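Local coordinates for protein malic enzyme (Entamoeba histolytica, PDB 3NV9) that probably catalyses the oxidative decarboxylation of malate to pyruvate with a nicotinamide dinucleotide as electron acceptor, and can activate the drug metronidazole, at residues F58-F61 / N62-T66; F285-I288 / A289-C292; E332-P335 / Y336-K339; K377-D380 / N381-I384; D435-W438 / Q439-Y442. All coordinates share one frame; numbering follows the deposited sequence.

Interaction 1. Residues F58-F61 / N62-T66; sequences FNWF and NAYYT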
loop_
_atom_site.group_PDB
_atom_site.type_symbol
_atom_site.label_atom_id
_atom_site.label_comp_id
_atom_site.label_asym_id
_atom_site.label_seq_id
_atom_site.Cartn_x
_atom_site.Cartn_y
_atom_site.Cartn_z
ATOM N N PHE A 58 -13.493 21.764 -2.629
ATOM C CA PHE A 58 -13.724 20.909 -3.794
ATOM C C PHE A 58 -12.684 21.150 -4.908
ATOM O O PHE A 58 -12.077 20.196 -5.421
ATOM C CB PHE A 58 -15.171 21.132 -4.330
ATOM C CG PHE A 58 -15.439 20.465 -5.691
ATOM C CD1 PHE A 58 -15.935 19.133 -5.762
ATOM C CD2 PHE A 58 -15.095 21.130 -6.879
ATOM C CE1 PHE A 58 -16.136 18.512 -7.021
ATOM C CE2 PHE A 58 -15.294 20.512 -8.124
ATOM C CZ PHE A 58 -15.809 19.210 -8.193
ATOM N N ASN A 59 -12.457 22.419 -5.270
ATOM C CA ASN A 59 -11.545 22.703 -6.348
ATOM C C ASN A 59 -10.165 22.207 -6.198
ATOM O O ASN A 59 -9.493 21.999 -7.222
ATOM C CB ASN A 59 -11.552 24.155 -6.776
ATOM C CG ASN A 59 -12.891 24.551 -7.306
ATOM O OD1 ASN A 59 -13.390 23.965 -8.278
ATOM N ND2 ASN A 59 -13.524 25.507 -6.634
ATOM N N TRP A 60 -9.717 22.014 -4.961
ATOM C CA TRP A 60 -8.448 21.300 -4.771
ATOM C C TRP A 60 -8.393 19.967 -5.541
ATOM O O TRP A 60 -7.293 19.527 -5.828
ATOM C CB TRP A 60 -8.118 21.066 -3.277
ATOM C CG TRP A 60 -7.505 22.323 -2.685
ATOM C CD1 TRP A 60 -8.143 23.277 -1.912
ATOM C CD2 TRP A 60 -6.169 22.787 -2.895
ATOM N NE1 TRP A 60 -7.248 24.276 -1.602
ATOM C CE2 TRP A 60 -6.031 23.993 -2.187
ATOM C CE3 TRP A 60 -5.064 22.275 -3.593
ATOM C CZ2 TRP A 60 -4.841 24.725 -2.180
ATOM C CZ3 TRP A 60 -3.872 22.988 -3.579
ATOM C CH2 TRP A 60 -3.772 24.214 -2.880
ATOM N N PHE A 61 -9.532 19.319 -5.862
ATOM C CA PHE A 61 -9.426 17.989 -6.505
ATOM C C PHE A 61 -8.930 18.170 -7.920
ATOM O O PHE A 61 -8.242 17.318 -8.458
ATOM C CB PHE A 61 -10.749 17.225 -6.566
ATOM C CG PHE A 61 -11.260 16.772 -5.253
ATOM C CD1 PHE A 61 -10.492 15.936 -4.427
ATOM C CD2 PHE A 61 -12.540 17.146 -4.840
ATOM C CE1 PHE A 61 -11.001 15.494 -3.191
ATOM C CE2 PHE A 61 -13.074 16.700 -3.607
ATOM C CZ PHE A 61 -12.307 15.872 -2.787
ATOM N N ASN A 62 -9.265 19.314 -8.505
ATOM C CA ASN A 62 -8.720 19.729 -9.787
ATOM C C ASN A 62 -7.200 19.825 -9.860
ATOM O O ASN A 62 -6.629 19.715 -10.944
ATOM C CB ASN A 62 -9.410 21.028 -10.234
ATOM C CG ASN A 62 -10.895 20.862 -10.282
ATOM O OD1 ASN A 62 -11.375 19.751 -10.604
ATOM N ND2 ASN A 62 -11.644 21.901 -9.879
ATOM N N ALA A 63 -6.537 19.951 -8.716
ATOM C CA ALA A 63 -5.079 19.869 -8.685
ATOM C C ALA A 63 -4.581 18.457 -8.446
ATOM O O ALA A 63 -3.493 18.058 -8.908
ATOM C CB ALA A 63 -4.501 20.825 -7.597
ATOM N N TYR A 64 -5.362 17.698 -7.701
ATOM C CA TYR A 64 -4.934 16.366 -7.284
ATOM C C TYR A 64 -5.305 15.279 -8.308
ATOM O O TYR A 64 -4.946 14.101 -8.169
ATOM C CB TYR A 64 -5.604 16.034 -5.960
ATOM C CG TYR A 64 -5.206 16.893 -4.766
ATOM C CD1 TYR A 64 -3.870 17.303 -4.565
ATOM C CD2 TYR A 64 -6.153 17.240 -3.802
ATOM C CE1 TYR A 64 -3.520 18.080 -3.451
ATOM C CE2 TYR A 64 -5.794 18.010 -2.667
ATOM C CZ TYR A 64 -4.491 18.425 -2.523
ATOM O OH TYR A 64 -4.153 19.149 -1.419
ATOM N N TYR A 65 -6.042 15.691 -9.313
ATOM C CA TYR A 65 -6.762 14.771 -10.198
ATOM C C TYR A 65 -6.927 15.555 -11.517
ATOM O O TYR A 65 -6.350 16.623 -11.683
ATOM C CB TYR A 65 -8.110 14.469 -9.556
ATOM C CG TYR A 65 -8.865 13.285 -10.082
ATOM C CD1 TYR A 65 -8.303 12.030 -10.068
ATOM C CD2 TYR A 65 -10.207 13.424 -10.520
ATOM C CE1 TYR A 65 -9.001 10.935 -10.526
ATOM C CE2 TYR A 65 -10.929 12.348 -11.005
ATOM C CZ TYR A 65 -10.299 11.083 -11.010
ATOM O OH TYR A 65 -10.968 9.946 -11.427
ATOM N N THR A 66 -7.722 15.069 -12.446
ATOM C CA THR A 66 -7.830 15.727 -13.707
ATOM C C THR A 66 -8.486 17.097 -13.451
ATOM O O THR A 66 -9.426 17.192 -12.705
ATOM C CB THR A 66 -8.626 14.869 -14.746
ATOM O OG1 THR A 66 -8.590 15.524 -16.023
ATOM C CG2 THR A 66 -10.121 14.666 -14.332
#

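Interaction 2. Residues F285-I288 / A289-C292; sequences FGSI and AEAC. With GOL (glycerol), chain K.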
loop_
_atom_site.group_PDB
_atom_site.type_symbol
_atom_site.label_atom_id
_atom_site.label_comp_id
_atom_site.label_asym_id
_atom_site.label_seq_id
_atom_site.Cartn_x
_atom_site.Cartn_y
_atom_site.Cartn_z
ATOM N N PHE A 285 34.395 -28.634 16.395
ATOM C CA PHE A 285 33.583 -29.142 17.508
ATOM C C PHE A 285 32.555 -30.189 17.087
ATOM O O PHE A 285 31.860 -30.017 16.092
ATOM C CB PHE A 285 32.859 -28.001 18.206
ATOM C CG PHE A 285 33.722 -27.214 19.151
ATOM C CD1 PHE A 285 34.054 -25.891 18.863
ATOM C CD2 PHE A 285 34.180 -27.789 20.342
ATOM C CE1 PHE A 285 34.830 -25.128 19.760
ATOM C CE2 PHE A 285 34.947 -27.054 21.239
ATOM C CZ PHE A 285 35.276 -25.712 20.945
ATOM N N GLY A 286 32.439 -31.252 17.871
ATOM C CA GLY A 286 31.709 -32.419 17.445
ATOM C C GLY A 286 30.326 -32.513 18.025
ATOM O O GLY A 286 29.576 -33.406 17.662
ATOM N N SER A 287 30.004 -31.607 18.948
ATOM C CA SER A 287 28.648 -31.490 19.478
ATOM C C SER A 287 28.414 -30.127 20.152
ATOM O O SER A 287 29.322 -29.572 20.814
ATOM C CB SER A 287 28.356 -32.616 20.470
ATOM O OG SER A 287 28.984 -32.370 21.713
ATOM N N ILE A 288 27.188 -29.614 20.004
ATOM C CA ILE A 288 26.793 -28.348 20.636
ATOM C C ILE A 288 27.296 -28.305 22.064
ATOM O O ILE A 288 27.826 -27.290 22.486
ATOM C CB ILE A 288 25.259 -28.104 20.637
ATOM C CG1 ILE A 288 24.701 -28.101 19.221
ATOM C CG2 ILE A 288 24.941 -26.780 21.327
ATOM C CD1 ILE A 288 23.159 -28.288 19.150
ATOM N N ALA A 289 27.124 -29.400 22.803
ATOM C CA ALA A 289 27.574 -29.507 24.216
ATOM C C ALA A 289 29.100 -29.370 24.416
ATOM O O ALA A 289 29.543 -28.858 25.451
ATOM C CB ALA A 289 27.061 -30.814 24.843
ATOM N N GLU A 290 29.890 -29.858 23.447
ATOM C CA GLU A 290 31.350 -29.718 23.482
ATOM C C GLU A 290 31.666 -28.247 23.245
ATOM O O GLU A 290 32.498 -27.648 23.914
ATOM C CB GLU A 290 32.049 -30.604 22.417
ATOM C CG GLU A 290 32.203 -32.140 22.826
ATOM C CD GLU A 290 32.555 -33.105 21.642
ATOM O OE1 GLU A 290 31.816 -34.097 21.417
ATOM O OE2 GLU A 290 33.578 -32.866 20.947
ATOM N N ALA A 291 30.992 -27.671 22.275
ATOM C CA ALA A 291 31.170 -26.275 21.995
ATOM C C ALA A 291 30.854 -25.389 23.225
ATOM O O ALA A 291 31.618 -24.497 23.547
ATOM C CB ALA A 291 30.328 -25.891 20.811
ATOM N N CYS A 292 29.769 -25.682 23.936
ATOM C CA CYS A 292 29.247 -24.766 24.913
ATOM C C CYS A 292 30.069 -24.627 26.176
ATOM O O CYS A 292 30.127 -23.542 26.768
ATOM C CB CYS A 292 27.792 -25.109 25.255
ATOM S SG CYS A 292 26.665 -24.584 23.980
HETATM C C1 GOL K . 23.395 -31.761 23.337
HETATM O O1 GOL K . 23.597 -32.652 24.431
HETATM C C2 GOL K . 24.043 -32.291 22.079
HETATM O O2 GOL K . 25.337 -31.791 22.030
HETATM C C3 GOL K . 23.373 -31.883 20.784
HETATM O O3 GOL K . 24.475 -31.760 19.890
#

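Interaction 3. Residues E332-P335 / Y336-K339; sequences EIYP and YEAK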
loop_
_atom_site.group_PDB
_atom_site.type_symbol
_atom_site.label_atom_id
_atom_site.label_comp_id
_atom_site.label_asym_id
_atom_site.label_seq_id
_atom_site.Cartn_x
_atom_site.Cartn_y
_atom_site.Cartn_z
ATOM N N GLU A 332 13.629 -20.481 22.390
ATOM C CA GLU A 332 14.193 -21.812 22.528
ATOM C C GLU A 332 14.182 -22.311 23.977
ATOM O O GLU A 332 14.097 -23.506 24.218
ATOM C CB GLU A 332 15.606 -21.796 21.953
ATOM C CG GLU A 332 15.614 -21.599 20.453
ATOM C CD GLU A 332 15.672 -20.124 20.016
ATOM O OE1 GLU A 332 15.159 -19.203 20.729
ATOM O OE2 GLU A 332 16.202 -19.905 18.900
ATOM N N ILE A 333 14.302 -21.394 24.918
ATOM C CA ILE A 333 14.222 -21.700 26.310
ATOM C C ILE A 333 13.703 -20.417 26.947
ATOM O O ILE A 333 14.005 -19.338 26.466
ATOM C CB ILE A 333 15.606 -22.152 26.934
ATOM C CG1 ILE A 333 15.365 -23.064 28.130
ATOM C CG2 ILE A 333 16.441 -20.940 27.406
ATOM C CD1 ILE A 333 16.638 -23.422 28.952
ATOM N N TYR A 334 12.901 -20.505 28.003
ATOM C CA TYR A 334 12.393 -19.271 28.602
ATOM C C TYR A 334 13.455 -18.649 29.516
ATOM O O TYR A 334 14.286 -19.356 30.070
ATOM C CB TYR A 334 11.087 -19.488 29.401
ATOM C CG TYR A 334 9.814 -19.664 28.578
ATOM C CD1 TYR A 334 9.163 -20.915 28.526
ATOM C CD2 TYR A 334 9.225 -18.570 27.891
ATOM C CE1 TYR A 334 7.983 -21.095 27.823
ATOM C CE2 TYR A 334 8.021 -18.719 27.162
ATOM C CZ TYR A 334 7.415 -19.995 27.146
ATOM O OH TYR A 334 6.241 -20.180 26.489
ATOM N N PRO A 335 13.424 -17.319 29.664
ATOM C CA PRO A 335 14.384 -16.597 30.520
ATOM C C PRO A 335 14.564 -17.208 31.915
ATOM O O PRO A 335 15.708 -17.372 32.344
ATOM C CB PRO A 335 13.768 -15.179 30.624
ATOM C CG PRO A 335 13.034 -15.003 29.277
ATOM C CD PRO A 335 12.636 -16.410 28.799
ATOM N N TYR A 336 13.489 -17.530 32.640
ATOM C CA TYR A 336 13.654 -18.050 34.021
ATOM C C TYR A 336 14.385 -19.410 34.015
ATOM O O TYR A 336 15.076 -19.757 34.998
ATOM C CB TYR A 336 12.301 -18.233 34.746
ATOM C CG TYR A 336 11.586 -19.537 34.399
ATOM C CD1 TYR A 336 11.778 -20.702 35.156
ATOM C CD2 TYR A 336 10.742 -19.598 33.304
ATOM C CE1 TYR A 336 11.121 -21.927 34.830
ATOM C CE2 TYR A 336 10.082 -20.788 32.957
ATOM C CZ TYR A 336 10.263 -21.947 33.719
ATOM O OH TYR A 336 9.613 -23.085 33.317
ATOM N N GLU A 337 14.218 -20.179 32.931
ATOM C CA GLU A 337 14.920 -21.500 32.811
ATOM C C GLU A 337 16.387 -21.241 32.580
ATOM O O GLU A 337 17.206 -21.883 33.211
ATOM C CB GLU A 337 14.420 -22.353 31.647
ATOM C CG GLU A 337 12.963 -22.698 31.695
ATOM C CD GLU A 337 12.559 -23.552 30.507
ATOM O OE1 GLU A 337 12.098 -22.953 29.489
ATOM O OE2 GLU A 337 12.734 -24.810 30.576
ATOM N N ALA A 338 16.704 -20.297 31.665
ATOM C CA ALA A 338 18.097 -19.870 31.414
ATOM C C ALA A 338 18.777 -19.218 32.638
ATOM O O ALA A 338 19.957 -19.442 32.878
ATOM C CB ALA A 338 18.211 -18.953 30.149
ATOM N N LYS A 339 18.026 -18.445 33.418
ATOM C CA LYS A 339 18.552 -17.857 34.672
ATOM C C LYS A 339 18.867 -18.937 35.729
ATOM O O LYS A 339 19.937 -18.930 36.348
ATOM C CB LYS A 339 17.592 -16.798 35.223
ATOM C CG LYS A 339 17.616 -15.454 34.473
ATOM C CD LYS A 339 18.735 -14.516 34.967
ATOM C CE LYS A 339 19.015 -13.383 33.951
ATOM N NZ LYS A 339 17.967 -12.305 34.052
#

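Interaction 4. Residues K377-D380 / N381-I384; sequences KITD and NMAI. With SO4 (sulfate ion), chain C.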
loop_
_atom_site.group_PDB
_atom_site.type_symbol
_atom_site.label_atom_id
_atom_site.label_comp_id
_atom_site.label_asym_id
_atom_site.label_seq_id
_atom_site.Cartn_x
_atom_site.Cartn_y
_atom_site.Cartn_z
ATOM N N LYS A 377 21.829 0.949 -1.509
ATOM C CA LYS A 377 21.876 -0.397 -0.922
ATOM C C LYS A 377 21.909 -0.213 0.588
ATOM O O LYS A 377 22.375 0.838 1.030
ATOM C CB LYS A 377 23.197 -1.083 -1.305
ATOM C CG LYS A 377 23.272 -1.586 -2.749
ATOM C CD LYS A 377 24.753 -1.681 -3.337
ATOM C CE LYS A 377 25.799 -1.994 -2.254
ATOM N NZ LYS A 377 27.164 -2.041 -2.864
ATOM N N ILE A 378 21.481 -1.219 1.373
ATOM C CA ILE A 378 21.757 -1.195 2.796
ATOM C C ILE A 378 23.025 -1.963 2.963
ATOM O O ILE A 378 23.040 -3.183 2.779
ATOM C CB ILE A 378 20.644 -1.803 3.758
ATOM C CG1 ILE A 378 19.231 -1.177 3.614
ATOM C CG2 ILE A 378 21.042 -1.629 5.179
ATOM C CD1 ILE A 378 19.129 0.292 3.290
ATOM N N THR A 379 24.112 -1.275 3.346
ATOM C CA THR A 379 25.409 -1.986 3.474
ATOM C C THR A 379 25.501 -2.552 4.860
ATOM O O THR A 379 24.734 -2.147 5.725
ATOM C CB THR A 379 26.607 -1.058 3.257
ATOM O OG1 THR A 379 26.569 -0.066 4.279
ATOM C CG2 THR A 379 26.512 -0.404 1.883
ATOM N N ASP A 380 26.450 -3.463 5.071
ATOM C CA ASP A 380 26.722 -4.020 6.391
ATOM C C ASP A 380 27.205 -2.893 7.331
ATOM O O ASP A 380 26.849 -2.844 8.490
ATOM C CB ASP A 380 27.757 -5.148 6.338
ATOM C CG ASP A 380 27.205 -6.460 5.760
ATOM O OD1 ASP A 380 25.989 -6.525 5.422
ATOM O OD2 ASP A 380 28.004 -7.456 5.649
ATOM N N ASN A 381 27.990 -1.975 6.813
ATOM C CA ASN A 381 28.449 -0.859 7.626
ATOM C C ASN A 381 27.284 -0.051 8.201
ATOM O O ASN A 381 27.287 0.323 9.368
ATOM C CB ASN A 381 29.396 0.002 6.817
ATOM C CG ASN A 381 30.741 -0.690 6.585
ATOM O OD1 ASN A 381 31.036 -1.711 7.200
ATOM N ND2 ASN A 381 31.566 -0.123 5.700
ATOM N N MET A 382 26.287 0.172 7.355
ATOM C CA MET A 382 25.128 0.945 7.714
ATOM C C MET A 382 24.372 0.207 8.816
ATOM O O MET A 382 24.005 0.821 9.823
ATOM C CB MET A 382 24.251 1.136 6.494
ATOM C CG MET A 382 24.731 2.254 5.607
ATOM S SD MET A 382 23.929 2.113 4.004
ATOM C CE MET A 382 22.233 2.681 4.406
ATOM N N ALA A 383 24.183 -1.115 8.642
ATOM C CA ALA A 383 23.583 -1.934 9.695
ATOM C C ALA A 383 24.319 -1.812 11.008
ATOM O O ALA A 383 23.701 -1.815 12.059
ATOM C CB ALA A 383 23.528 -3.381 9.297
ATOM N N ILE A 384 25.645 -1.758 10.932
ATOM C CA ILE A 384 26.495 -1.702 12.143
ATOM C C ILE A 384 26.401 -0.310 12.803
ATOM O O ILE A 384 26.355 -0.184 13.997
ATOM C CB ILE A 384 27.954 -2.112 11.833
ATOM C CG1 ILE A 384 28.039 -3.649 11.614
ATOM C CG2 ILE A 384 28.908 -1.650 12.957
ATOM C CD1 ILE A 384 29.330 -4.171 10.963
HETATM S S SO4 C . 28.037 -4.530 1.206
HETATM O O1 SO4 C . 29.460 -4.449 0.976
HETATM O O2 SO4 C . 27.400 -3.416 0.507
HETATM O O3 SO4 C . 27.534 -5.791 0.675
HETATM O O4 SO4 C . 27.795 -4.591 2.626
#

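Interaction 5. Residues D435-W438 / Q439-Y442; sequences DLTW and QQVY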
loop_
_atom_site.group_PDB
_atom_site.type_symbol
_atom_site.label_atom_id
_atom_site.label_comp_id
_atom_site.label_asym_id
_atom_site.label_seq_id
_atom_site.Cartn_x
_atom_site.Cartn_y
_atom_site.Cartn_z
ATOM N N ASP A 435 25.371 15.770 0.761
ATOM C CA ASP A 435 25.885 16.946 1.440
ATOM C C ASP A 435 25.068 17.392 2.668
ATOM O O ASP A 435 25.180 18.546 3.085
ATOM C CB ASP A 435 25.996 18.086 0.439
ATOM C CG ASP A 435 26.933 17.757 -0.713
ATOM O OD1 ASP A 435 27.974 17.122 -0.474
ATOM O OD2 ASP A 435 26.635 18.129 -1.871
ATOM N N LEU A 436 24.242 16.504 3.236
ATOM C CA LEU A 436 23.531 16.842 4.472
ATOM C C LEU A 436 24.369 16.450 5.681
ATOM O O LEU A 436 25.126 15.503 5.625
ATOM C CB LEU A 436 22.163 16.177 4.545
ATOM C CG LEU A 436 21.269 16.476 3.365
ATOM C CD1 LEU A 436 20.079 15.583 3.520
ATOM C CD2 LEU A 436 20.859 17.952 3.345
ATOM N N THR A 437 24.242 17.180 6.768
ATOM C CA THR A 437 25.030 16.872 7.909
ATOM C C THR A 437 24.228 15.895 8.797
ATOM O O THR A 437 23.055 15.601 8.526
ATOM C CB THR A 437 25.280 18.138 8.697
ATOM O OG1 THR A 437 24.013 18.798 8.889
ATOM C CG2 THR A 437 26.272 19.080 7.941
ATOM N N TRP A 438 24.848 15.452 9.881
ATOM C CA TRP A 438 24.171 14.583 10.831
ATOM C C TRP A 438 22.912 15.305 11.366
ATOM O O TRP A 438 21.796 14.718 11.419
ATOM C CB TRP A 438 25.142 14.175 11.947
ATOM C CG TRP A 438 24.579 13.222 12.913
ATOM C CD1 TRP A 438 24.734 11.874 12.918
ATOM C CD2 TRP A 438 23.743 13.534 14.047
ATOM N NE1 TRP A 438 24.060 11.325 13.977
ATOM C CE2 TRP A 438 23.440 12.319 14.681
ATOM C CE3 TRP A 438 23.246 14.726 14.591
ATOM C CZ2 TRP A 438 22.664 12.250 15.818
ATOM C CZ3 TRP A 438 22.443 14.661 15.725
ATOM C CH2 TRP A 438 22.161 13.426 16.327
ATOM N N GLN A 439 23.069 16.589 11.724
ATOM C CA GLN A 439 21.957 17.303 12.349
ATOM C C GLN A 439 20.792 17.472 11.373
ATOM O O GLN A 439 19.637 17.374 11.772
ATOM C CB GLN A 439 22.399 18.665 12.901
ATOM C CG GLN A 439 21.310 19.378 13.700
ATOM C CD GLN A 439 20.920 18.625 14.983
ATOM O OE1 GLN A 439 21.768 18.370 15.904
ATOM N NE2 GLN A 439 19.638 18.237 15.049
ATOM N N GLN A 440 21.090 17.771 10.114
ATOM C CA GLN A 440 20.031 17.979 9.129
ATOM C C GLN A 440 19.229 16.692 8.944
ATOM O O GLN A 440 18.021 16.768 8.740
ATOM C CB GLN A 440 20.571 18.425 7.761
ATOM C CG GLN A 440 21.165 19.853 7.753
ATOM C CD GLN A 440 21.964 20.110 6.480
ATOM O OE1 GLN A 440 22.704 19.242 6.042
ATOM N NE2 GLN A 440 21.794 21.306 5.863
ATOM N N VAL A 441 19.898 15.543 9.006
ATOM C CA VAL A 441 19.247 14.261 8.782
ATOM C C VAL A 441 18.435 13.889 9.993
ATOM O O VAL A 441 17.284 13.498 9.861
ATOM C CB VAL A 441 20.252 13.132 8.388
ATOM C CG1 VAL A 441 19.589 11.727 8.447
ATOM C CG2 VAL A 441 20.701 13.394 6.997
ATOM N N TYR A 442 19.029 14.093 11.173
ATOM C CA TYR A 442 18.357 13.909 12.452
ATOM C C TYR A 442 17.095 14.707 12.466
ATOM O O TYR A 442 16.012 14.174 12.822
ATOM C CB TYR A 442 19.289 14.263 13.656
ATOM C CG TYR A 442 18.661 13.939 15.021
ATOM C CD1 TYR A 442 19.003 12.762 15.742
ATOM C CD2 TYR A 442 17.725 14.808 15.578
ATOM C CE1 TYR A 442 18.443 12.488 16.964
ATOM C CE2 TYR A 442 17.136 14.535 16.796
ATOM C CZ TYR A 442 17.491 13.388 17.461
ATOM O OH TYR A 442 16.868 13.190 18.640
#

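Interaction 1. Residues F58-F61 / N62-T66
Trp60 O gathers the backbone of the chain entering the short helix 61-64, accepting a 3-10 type bond from Ala63 N at 3.0 Å, above the carbonyl plane, and an alpha type bond from Tyr64 N at 3.3 Å, in that plane. Trp60 and Tyr64, four residues apart, both set CG opposite the carbonyl carbon (chi1 -81° and -65°), which sends both rings to the same flank. The rings are nearly parallel, at 27°, yet slid so far apart that they barely overlap, the Trp60 six-membered ring and the Tyr64 ring having centroids 5.9 Å apart. The touching is done by Trp60 CB, 3.9 Å from Tyr64 CE2, and by the indole corner CE3, which approaches Tyr64 OH. Asn59 and Asn62 run side by side in the same direction, their amides close but without a well-directed bond. Both large polar tips are held: Tyr64 OH bonds to Thr54 O, and Trp60 NE1 to Ala6 O of the second subunit. Beyond the helix, Tyr65 OH meets Asn358 of the second subunit and Thr66 OG1 meets Asn328 there. A one-turn helix rich in aromatics, buried against the partner chain, thus forms part of the intertwined dimer interface of this malic enzyme.

Interaction 2. Residues F285-I288 / A289-C292
Phe285 lays one face of its ring over the backbone of Ala291, whose CA sits 3.9 Å from the ring centroid and 15° off the normal, a CH-pi contact displaced toward the rim. The methyl of Ala291 reaches the same ring at CG, 4.0 Å from its CB; a residue this small lets the flat ring come close to the helix. On another side of the turn, the chain of Glu290, extended beyond CG, reaches back to Ser287. Its OE1 receives a weak bond from Ser287 OG at 3.3 Å, while OG in turn accepts from Glu290 N at 3.2 Å. Ser287 can do this because its OG stands between its own backbone N and carbonyl carbon (chi1 76°), facing the first turn of the helix. Ser287 holds the N-cap position and its OG makes the capping bond, while its carbonyl oxygen takes a nearly straight bond from Ala291 N at 2.9 Å. Ile288 directs CG2 toward Cys292 SG, 3.9 Å away, one turn along, both side chains leaning on Trp313 of helix 311-315. A glycerol, probably from the crystallisation liquor, accepts from Ala289 N through its O2 at 3.1 Å. The N-H groups at the start of the helix are thus met by the serine hydroxyl and by glycerol, and the carboxylate of Glu290, close to the positive end of the helix dipole, would probably be stabilised in its charged form.

Interaction 3. Residues E332-P335 / Y336-K339
Glu337 turns back from the first turn of its helix to grip the chain that enters it. Its CB lies 3.4 Å from Tyr334 O and 3.7 Å from Ile333 CD1; CG then passes over one face of the neighbouring Tyr336 ring. From there the chain runs extended (chi2 -180°), bringing CD across Ile333 CG1, which OE2 also faces. At the tip, OE1 accepts from Tyr334 N at 3.0 Å with an N-H...O angle of 168°, on the anti side of the carboxylate and 31° out of its plane. The same oxygen lies at the edge of the Tyr334 ring. Next to Tyr334 in the chain, the branched Ile333 sets CG2 against the methyl of Ala338, 3.8 Å from its CB, while Tyr334 CB meets Tyr336 CE2 at 3.9 Å. Tyr334 O receives Ala338 N at 3.0 Å. Pro335 suits the next place, since a first-turn residue needs no N-H for helical bonding, and its own O takes Lys339 N. This is a helix N-terminus with Tyr334 at the N-cap and a glutamate three residues on holding its N-H; it opens helix 335-340, between strands 322-325 and 345-348 of the Rossmann-type NAD-binding domain.

Interaction 4. Residues K377-D380 / N381-I384
Thr379 OG1 takes the N-H of Met382 at 3.1 Å, and the side chain of Met382 returns to Thr379 N, where SD accepts a weak, long bond at 3.5 Å that is nonetheless almost perfectly straight at 179°. Together they make a capping box in which a thioether stands where a carboxylate or amide more commonly would. Thr379 manages its half because, with chi1 at 62°, the hydroxyl leans over the helix start; Met382 manages the other by extending to SD and then bending, so that CE turns toward Ile378 CD1, 4.1 Å away. The two side chains of the box cross at about a right angle. Behind the cap, Thr379 O accepts from Ala383 N at 3.1 Å and Asp380 O from Ile384 N at 2.9 Å. A sulfate, probably from the crystallisation liquor, accepts from the next amide: its O4 receives Asp380 N at 3.0 Å, with Lys377 CE near its O2 and Arg183 also bonded to it, as suits an anion at a helix's positive end.

Farther out, Asp428 accepts from both Thr379 OG1 and Asn381 ND2, and the carboxylate of Asp380 pairs with Arg236 and takes a bond from Gln196. Helix 380-396 thus begins wedged between helices: Met382 packs on helices 413-428 and 363-372, while Ala383 and Ile384 rest on Leu237 of helix 229-240.

Interaction 5. Residues D435-W438 / Q439-Y442
Trp438 lies beside Tyr442, the two side chains pointing the same way, with Tyr442 CB over one face of the indole at 4.0 Å from the centroid of the six-membered ring. The rings are close to parallel, at 25°, but slid apart so that they barely overlap; the indole corner CH2 comes within 3.3 Å of Tyr442 CD1, a tight approach. Both side chains set CG anti to the backbone N (chi1 -176° in Trp438), which sends them off along the same flank one turn apart. The indole also receives Gln439 OE1 at its edge, in the ring plane, with the amide almost perpendicular to it and its NE2 bonded to Asp443 OD1.

At the start of the helix, Thr437 and Gln440 form a capping box. Gln440 OE1 accepts from Thr437 N at 2.7 Å and more weakly from Thr437 OG1, while OG1 takes a weak bond from Gln440 N at 3.3 Å. Glutamine suits this role because its chain is long enough to bring an acceptor oxygen back to Thr437 N. Leu436 CB packs on Val441 CG2, 4.0 Å away. Val441 N closes the first turn onto Thr437 O at 3.2 Å, and Tyr442 N follows onto Trp438 O at 2.8 Å. Helix 438-461 thus starts against helix 413-428: Trp438 leans on Ala419 and Met423 and bonds through NE1 to Asp420, Val441 touches Ala422, and Tyr442 rests on Pro415.

Overall arrangement
From the N terminus, the five contacts follow one another in series; each is a local turn at a helix, and none nests in or crosses another. Interaction 1 forms the short helix after strand 47-51, far out from the chain's centre, packed against the second subunit and about 59 Å, centre to centre, from interaction 3. Interactions 2 and 3, about 20 Å apart between centres, start two helices packed on the mixed sheet of the NAD-binding domain. Interaction 4 begins helix 380-396, which lies beside helix 413-428; interaction 5, about 18 Å from it between centres, ends the loop leaving that helix and starts helix 438-461, so both contacts lean on helix 413-428.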